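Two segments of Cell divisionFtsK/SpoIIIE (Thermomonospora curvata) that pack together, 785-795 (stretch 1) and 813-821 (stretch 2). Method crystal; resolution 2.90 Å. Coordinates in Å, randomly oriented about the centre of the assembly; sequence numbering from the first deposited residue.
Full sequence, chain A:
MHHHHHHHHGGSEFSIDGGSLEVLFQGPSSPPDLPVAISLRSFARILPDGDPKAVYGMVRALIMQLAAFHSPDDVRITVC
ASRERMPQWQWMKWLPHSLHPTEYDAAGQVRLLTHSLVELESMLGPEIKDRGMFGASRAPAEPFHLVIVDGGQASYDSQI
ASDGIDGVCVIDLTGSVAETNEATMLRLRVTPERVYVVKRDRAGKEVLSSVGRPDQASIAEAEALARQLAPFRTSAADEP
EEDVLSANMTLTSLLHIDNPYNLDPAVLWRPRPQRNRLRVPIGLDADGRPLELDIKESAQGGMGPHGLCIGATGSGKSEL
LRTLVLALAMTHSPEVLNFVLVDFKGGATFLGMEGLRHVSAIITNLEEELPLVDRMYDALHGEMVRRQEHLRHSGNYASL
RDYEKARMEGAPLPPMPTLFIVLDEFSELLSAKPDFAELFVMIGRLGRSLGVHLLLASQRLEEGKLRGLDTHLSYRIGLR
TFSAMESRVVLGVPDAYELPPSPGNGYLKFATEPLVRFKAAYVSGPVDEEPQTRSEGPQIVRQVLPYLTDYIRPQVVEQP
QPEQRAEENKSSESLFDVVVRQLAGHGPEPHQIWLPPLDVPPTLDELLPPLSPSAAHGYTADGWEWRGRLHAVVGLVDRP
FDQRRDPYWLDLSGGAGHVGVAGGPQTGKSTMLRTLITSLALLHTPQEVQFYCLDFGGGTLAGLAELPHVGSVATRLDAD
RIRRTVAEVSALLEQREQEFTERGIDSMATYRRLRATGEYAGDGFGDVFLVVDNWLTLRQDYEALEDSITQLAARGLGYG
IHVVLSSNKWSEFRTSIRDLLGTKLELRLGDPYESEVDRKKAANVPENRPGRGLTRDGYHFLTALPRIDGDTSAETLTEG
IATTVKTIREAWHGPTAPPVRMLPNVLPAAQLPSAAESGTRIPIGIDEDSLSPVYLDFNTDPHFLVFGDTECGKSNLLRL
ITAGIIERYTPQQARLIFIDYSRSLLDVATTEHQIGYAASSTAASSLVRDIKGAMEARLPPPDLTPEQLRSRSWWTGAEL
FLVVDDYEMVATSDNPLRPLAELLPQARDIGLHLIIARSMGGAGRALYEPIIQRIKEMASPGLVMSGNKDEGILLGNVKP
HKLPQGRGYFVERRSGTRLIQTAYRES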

ATOM      1  N   LEU A 785      12.709 -11.417  14.202  1.00 76.35           N
ATOM      2  CA  LEU A 785      12.711 -10.981  12.811  1.00 65.85           C
ATOM      3  C   LEU A 785      12.492  -9.479  12.675  1.00 65.32           C
ATOM      4  O   LEU A 785      12.668  -8.920  11.596  1.00 60.14           O
ATOM      5  CB  LEU A 785      11.644 -11.732  12.013  1.00 50.13           C
ATOM      6  CG  LEU A 785      12.036 -13.062  11.364  1.00 37.17           C
ATOM      7  CD1 LEU A 785      12.602 -14.041  12.376  1.00 70.70           C
ATOM      8  CD2 LEU A 785      10.836 -13.664  10.665  1.00 47.11           C
ATOM      9  N   GLU A 786      12.101  -8.828  13.765  1.00 64.25           N
ATOM     10  CA  GLU A 786      11.909  -7.383  13.741  1.00 57.73           C
ATOM     11  C   GLU A 786      13.237  -6.680  13.517  1.00 62.76           C
ATOM     12  O   GLU A 786      13.362  -5.840  12.630  1.00 60.66           O
ATOM     13  CB  GLU A 786      11.267  -6.886  15.037  1.00 74.72           C
ATOM     14  CG  GLU A 786      11.093  -5.374  15.080  1.00 73.39           C
ATOM     15  CD  GLU A 786      10.461  -4.887  16.367  1.00 77.57           C
ATOM     16  OE1 GLU A 786      10.421  -5.661  17.345  1.00 80.06           O
ATOM     17  OE2 GLU A 786      10.006  -3.725  16.401  1.00 83.04           O
ATOM     18  N   ASP A 787      14.229  -7.032  14.328  1.00 73.00           N
ATOM     19  CA  ASP A 787      15.556  -6.443  14.215  1.00 72.44           C
ATOM     20  C   ASP A 787      16.265  -6.963  12.972  1.00 60.30           C
ATOM     21  O   ASP A 787      17.140  -6.297  12.419  1.00 63.35           O
ATOM     22  CB  ASP A 787      16.387  -6.744  15.463  1.00 82.55           C
ATOM     23  CG  ASP A 787      15.629  -6.473  16.747  1.00107.21           C
ATOM     24  OD1 ASP A 787      15.423  -5.287  17.079  1.00112.24           O
ATOM     25  OD2 ASP A 787      15.240  -7.447  17.424  1.00114.55           O
ATOM     26  N   SER A 788      15.882  -8.160  12.542  1.00 63.73           N
ATOM     27  CA  SER A 788      16.452  -8.766  11.345  1.00 59.92           C
ATOM     28  C   SER A 788      16.067  -7.978  10.100  1.00 60.61           C
ATOM     29  O   SER A 788      16.930  -7.485   9.377  1.00 62.90           O
ATOM     30  CB  SER A 788      15.992 -10.219  11.215  1.00 65.87           C
ATOM     31  OG  SER A 788      16.528 -10.821  10.052  1.00 74.10           O
ATOM     32  N   ILE A 789      14.764  -7.857   9.862  1.00 58.92           N
ATOM     33  CA  ILE A 789      14.251  -7.118   8.714  1.00 51.62           C
ATOM     34  C   ILE A 789      14.614  -5.637   8.811  1.00 47.03           C
ATOM     35  O   ILE A 789      14.771  -4.958   7.800  1.00 54.49           O
ATOM     36  CB  ILE A 789      12.719  -7.282   8.591  1.00 46.62           C
ATOM     37  CG1 ILE A 789      12.360  -8.754   8.390  1.00 60.25           C
ATOM     38  CG2 ILE A 789      12.168  -6.463   7.439  1.00 43.23           C
ATOM     39  CD1 ILE A 789      10.894  -8.995   8.106  1.00 59.94           C
ATOM     40  N   THR A 790      14.771  -5.146  10.036  1.00 52.55           N
ATOM     41  CA  THR A 790      15.130  -3.750  10.257  1.00 59.58           C
ATOM     42  C   THR A 790      16.489  -3.425   9.645  1.00 63.29           C
ATOM     43  O   THR A 790      16.649  -2.404   8.978  1.00 58.28           O
ATOM     44  CB  THR A 790      15.157  -3.402  11.755  1.00 55.06           C
ATOM     45  OG1 THR A 790      13.867  -3.649  12.326  1.00 62.85           O
ATOM     46  CG2 THR A 790      15.519  -1.941  11.960  1.00 54.60           C
ATOM     47  N   GLN A 791      17.465  -4.300   9.866  1.00 53.40           N
ATOM     48  CA  GLN A 791      18.800  -4.086   9.323  1.00 59.72           C
ATOM     49  C   GLN A 791      18.828  -4.304   7.815  1.00 52.87           C
ATOM     50  O   GLN A 791      19.662  -3.730   7.119  1.00 59.72           O
ATOM     51  CB  GLN A 791      19.817  -4.998  10.007  1.00 66.21           C
ATOM     52  CG  GLN A 791      20.641  -4.291  11.070  1.00 79.98           C
ATOM     53  CD  GLN A 791      21.949  -4.994  11.362  1.00112.16           C
ATOM     54  OE1 GLN A 791      21.967  -6.154  11.771  1.00105.17           O
ATOM     55  NE2 GLN A 791      23.057  -4.294  11.145  1.00114.35           N
ATOM     56  N   LEU A 792      17.920  -5.137   7.316  1.00 54.38           N
ATOM     57  CA  LEU A 792      17.751  -5.300   5.878  1.00 51.60           C
ATOM     58  C   LEU A 792      17.417  -3.959   5.248  1.00 61.71           C
ATOM     59  O   LEU A 792      17.949  -3.601   4.202  1.00 58.09           O
ATOM     60  CB  LEU A 792      16.651  -6.315   5.563  1.00 48.18           C
ATOM     61  CG  LEU A 792      17.057  -7.756   5.258  1.00 60.76           C
ATOM     62  CD1 LEU A 792      17.881  -8.344   6.388  1.00 74.97           C
ATOM     63  CD2 LEU A 792      15.819  -8.600   5.002  1.00 52.79           C
ATOM     64  N   ALA A 793      16.535  -3.216   5.906  1.00 54.94           N
ATOM     65  CA  ALA A 793      16.113  -1.913   5.417  1.00 52.72           C
ATOM     66  C   ALA A 793      17.207  -0.867   5.594  1.00 60.65           C
ATOM     67  O   ALA A 793      17.307   0.076   4.813  1.00 62.62           O
ATOM     68  CB  ALA A 793      14.847  -1.474   6.128  1.00 55.13           C
ATOM     69  N   ALA A 794      18.032  -1.049   6.619  1.00 53.64           N
ATOM     70  CA  ALA A 794      19.025  -0.050   6.995  1.00 52.14           C
ATOM     71  C   ALA A 794      20.192   0.049   6.016  1.00 60.25           C
ATOM     72  O   ALA A 794      20.982   0.990   6.086  1.00 74.43           O
ATOM     73  CB  ALA A 794      19.546  -0.343   8.392  1.00 51.82           C
ATOM     74  N   ARG A 795      20.306  -0.914   5.108  1.00 60.25           N
ATOM     75  CA  ARG A 795      21.436  -0.942   4.185  1.00 64.00           C
ATOM     76  C   ARG A 795      21.140  -1.724   2.910  1.00 55.52           C
ATOM     77  O   ARG A 795      22.049  -2.029   2.141  1.00 53.61           O
ATOM     78  CB  ARG A 795      22.662  -1.539   4.879  1.00 62.08           C
ATOM     79  CG  ARG A 795      22.359  -2.800   5.670  1.00 55.98           C
ATOM     80  CD  ARG A 795      23.616  -3.413   6.262  1.00 70.37           C
ATOM     81  NE  ARG A 795      23.312  -4.598   7.057  1.00 87.74           N
ATOM     82  CZ  ARG A 795      24.230  -5.403   7.582  1.00 89.81           C
ATOM     83  NH1 ARG A 795      23.860  -6.458   8.293  1.00101.17           N
ATOM     84  NH2 ARG A 795      25.517  -5.153   7.392  1.00 89.62           N
ATOM     85  N   PHE A 813       5.123   0.814  13.839  1.00 71.52           N
ATOM     86  CA  PHE A 813       6.498   0.765  13.362  1.00 67.46           C
ATOM     87  C   PHE A 813       7.393   1.448  14.383  1.00 68.73           C
ATOM     88  O   PHE A 813       7.093   2.555  14.828  1.00 86.04           O
ATOM     89  CB  PHE A 813       6.645   1.451  12.002  1.00 76.73           C
ATOM     90  CG  PHE A 813       6.025   0.694  10.864  1.00 54.58           C
ATOM     91  CD1 PHE A 813       6.578  -0.495  10.422  1.00 64.35           C
ATOM     92  CD2 PHE A 813       4.901   1.183  10.222  1.00 61.81           C
ATOM     93  CE1 PHE A 813       6.013  -1.186   9.371  1.00 65.87           C
ATOM     94  CE2 PHE A 813       4.333   0.495   9.171  1.00 70.24           C
ATOM     95  CZ  PHE A 813       4.890  -0.691   8.745  1.00 71.46           C
ATOM     96  N   ARG A 814       8.484   0.793  14.761  1.00 68.12           N
ATOM     97  CA  ARG A 814       9.431   1.402  15.684  1.00 72.40           C
ATOM     98  C   ARG A 814      10.041   2.650  15.061  1.00 72.89           C
ATOM     99  O   ARG A 814      10.123   2.767  13.840  1.00 84.82           O
ATOM    100  CB  ARG A 814      10.528   0.412  16.078  1.00 82.39           C
ATOM    101  CG  ARG A 814      10.072  -0.641  17.072  1.00 77.15           C
ATOM    102  CD  ARG A 814      11.252  -1.315  17.749  1.00 87.62           C
ATOM    103  NE  ARG A 814      10.820  -2.255  18.778  1.00 99.62           N
ATOM    104  CZ  ARG A 814      10.583  -1.919  20.042  1.00 97.54           C
ATOM    105  NH1 ARG A 814      10.734  -0.661  20.434  1.00109.25           N
ATOM    106  NH2 ARG A 814      10.192  -2.838  20.913  1.00 96.98           N
ATOM    107  N   THR A 815      10.460   3.582  15.910  1.00 89.37           N
ATOM    108  CA  THR A 815      11.010   4.854  15.459  1.00 84.34           C
ATOM    109  C   THR A 815      12.246   4.668  14.584  1.00 88.20           C
ATOM    110  O   THR A 815      12.556   5.512  13.745  1.00 86.75           O
ATOM    111  CB  THR A 815      11.376   5.753  16.653  1.00 84.80           C
ATOM    112  OG1 THR A 815      12.248   5.040  17.540  1.00 99.75           O
ATOM    113  CG2 THR A 815      10.125   6.162  17.414  1.00104.91           C
ATOM    114  N   SER A 816      12.942   3.554  14.781  1.00 94.45           N
ATOM    115  CA  SER A 816      14.175   3.279  14.054  1.00 85.49           C
ATOM    116  C   SER A 816      13.921   2.874  12.606  1.00 79.49           C
ATOM    117  O   SER A 816      14.660   3.273  11.707  1.00 77.95           O
ATOM    118  CB  SER A 816      14.972   2.183  14.765  1.00 96.18           C
ATOM    119  OG  SER A 816      14.210   0.995  14.887  1.00 95.99           O
ATOM    120  N   ILE A 817      12.877   2.084  12.381  1.00 78.83           N
ATOM    121  CA  ILE A 817      12.606   1.542  11.054  1.00 68.66           C
ATOM    122  C   ILE A 817      11.564   2.367  10.296  1.00 74.88           C
ATOM    123  O   ILE A 817      11.537   2.364   9.067  1.00 73.51           O
ATOM    124  CB  ILE A 817      12.139   0.069  11.141  1.00 71.45           C
ATOM    125  CG1 ILE A 817      12.075  -0.564   9.750  1.00 62.81           C
ATOM    126  CG2 ILE A 817      10.799  -0.035  11.853  1.00 69.66           C
ATOM    127  CD1 ILE A 817      11.710  -2.024   9.764  1.00 69.36           C
ATOM    128  N   ARG A 818      10.720   3.084  11.030  1.00 83.48           N
ATOM    129  CA  ARG A 818       9.672   3.890  10.413  1.00 82.80           C
ATOM    130  C   ARG A 818      10.265   5.001   9.550  1.00 79.73           C
ATOM    131  O   ARG A 818       9.694   5.378   8.528  1.00 77.57           O
ATOM    132  CB  ARG A 818       8.749   4.476  11.486  1.00 81.45           C
ATOM    133  CG  ARG A 818       7.807   5.561  10.988  1.00 89.00           C
ATOM    134  CD  ARG A 818       6.536   5.617  11.819  1.00 80.53           C
ATOM    135  NE  ARG A 818       6.806   5.494  13.247  1.00 91.84           N
ATOM    136  CZ  ARG A 818       7.073   6.518  14.049  1.00 87.66           C
ATOM    137  NH1 ARG A 818       7.111   7.750  13.563  1.00 91.02           N
ATOM    138  NH2 ARG A 818       7.305   6.310  15.337  1.00 77.19           N
ATOM    139  N   ASP A 819      11.423   5.509   9.958  1.00 78.39           N
ATOM    140  CA  ASP A 819      12.085   6.580   9.224  1.00 80.74           C
ATOM    141  C   ASP A 819      12.783   6.064   7.968  1.00 85.59           C
ATOM    142  O   ASP A 819      13.123   6.840   7.076  1.00 81.28           O
ATOM    143  CB  ASP A 819      13.094   7.296  10.123  1.00 82.25           C
ATOM    144  CG  ASP A 819      12.448   7.908  11.349  1.00 98.04           C
ATOM    145  OD1 ASP A 819      11.272   8.317  11.259  1.00111.22           O
ATOM    146  OD2 ASP A 819      13.115   7.978  12.402  1.00104.97           O
ATOM    147  N   LEU A 820      12.992   4.753   7.902  1.00 79.53           N
ATOM    148  CA  LEU A 820      13.666   4.146   6.761  1.00 62.61           C
ATOM    149  C   LEU A 820      12.727   3.980   5.573  1.00 72.53           C
ATOM    150  O   LEU A 820      13.170   3.823   4.436  1.00 77.73           O
ATOM    151  CB  LEU A 820      14.262   2.793   7.150  1.00 66.48           C
ATOM    152  CG  LEU A 820      15.435   2.844   8.128  1.00 62.39           C
ATOM    153  CD1 LEU A 820      15.916   1.444   8.465  1.00 70.83           C
ATOM    154  CD2 LEU A 820      16.564   3.676   7.551  1.00 58.33           C
ATOM    155  N   LEU A 821      11.427   4.011   5.843  1.00 62.10           N
ATOM    156  CA  LEU A 821      10.429   3.896   4.790  1.00 60.23           C
ATOM    157  C   LEU A 821      10.302   5.212   4.033  1.00 63.69           C
ATOM    158  O   LEU A 821       9.553   6.101   4.434  1.00 62.80           O
ATOM    159  CB  LEU A 821       9.081   3.480   5.377  1.00 55.84           C
ATOM    160  CG  LEU A 821       9.097   2.157   6.148  1.00 49.54           C
ATOM    161  CD1 LEU A 821       7.770   1.909   6.842  1.00 60.48           C
ATOM    162  CD2 LEU A 821       9.439   1.007   5.220  1.00 61.05           C
TER

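The contact is small, burying 338 Å² summed over both sides, and no hydrogen bond crosses it; one salt bridge and a set of van der Waals contacts, apolar where Leu820 meets Ala793 and Ala794, account for it. The CA atoms of Thr790 and Ile817 lie 5.9 Å apart, whereas those of Glu786 and Arg814 are separated by 9.3 Å, so the charged pair must span a wider gap. Both side chains do so extended: Glu786 has chi1 and chi2 at 178° and -180°, and Arg814, starting from m, continues t, t. Glu786 OE2 thereby comes 2.9 Å from Arg814 NE, at the guanidinium edge and near its plane; buried Glu786 thus has its charge met.

At Thr790 and Ile817, the closest of the paired CA atoms, Ile817 points its CA-to-CB bond toward the helix and, with both chi angles t (-171°, 176°), extends CD1 to 3.7 Å from Thr790 OG1, though that oxygen is crowded against Glu786 O in the model, so this distance is less certain. Ile817, buried and apolar, gives up 55 Å².

Further along, Leu820 (m, t) loses 60 Å² to the helix. Its CD1 sits 3.9 Å from Ala793 CB and 3.7 Å from Ala794 CA. The alanines' short methyl side chains leave the helix backbone accessible to this branched leucine: CD1 also lies 4.0 Å from Thr790 O.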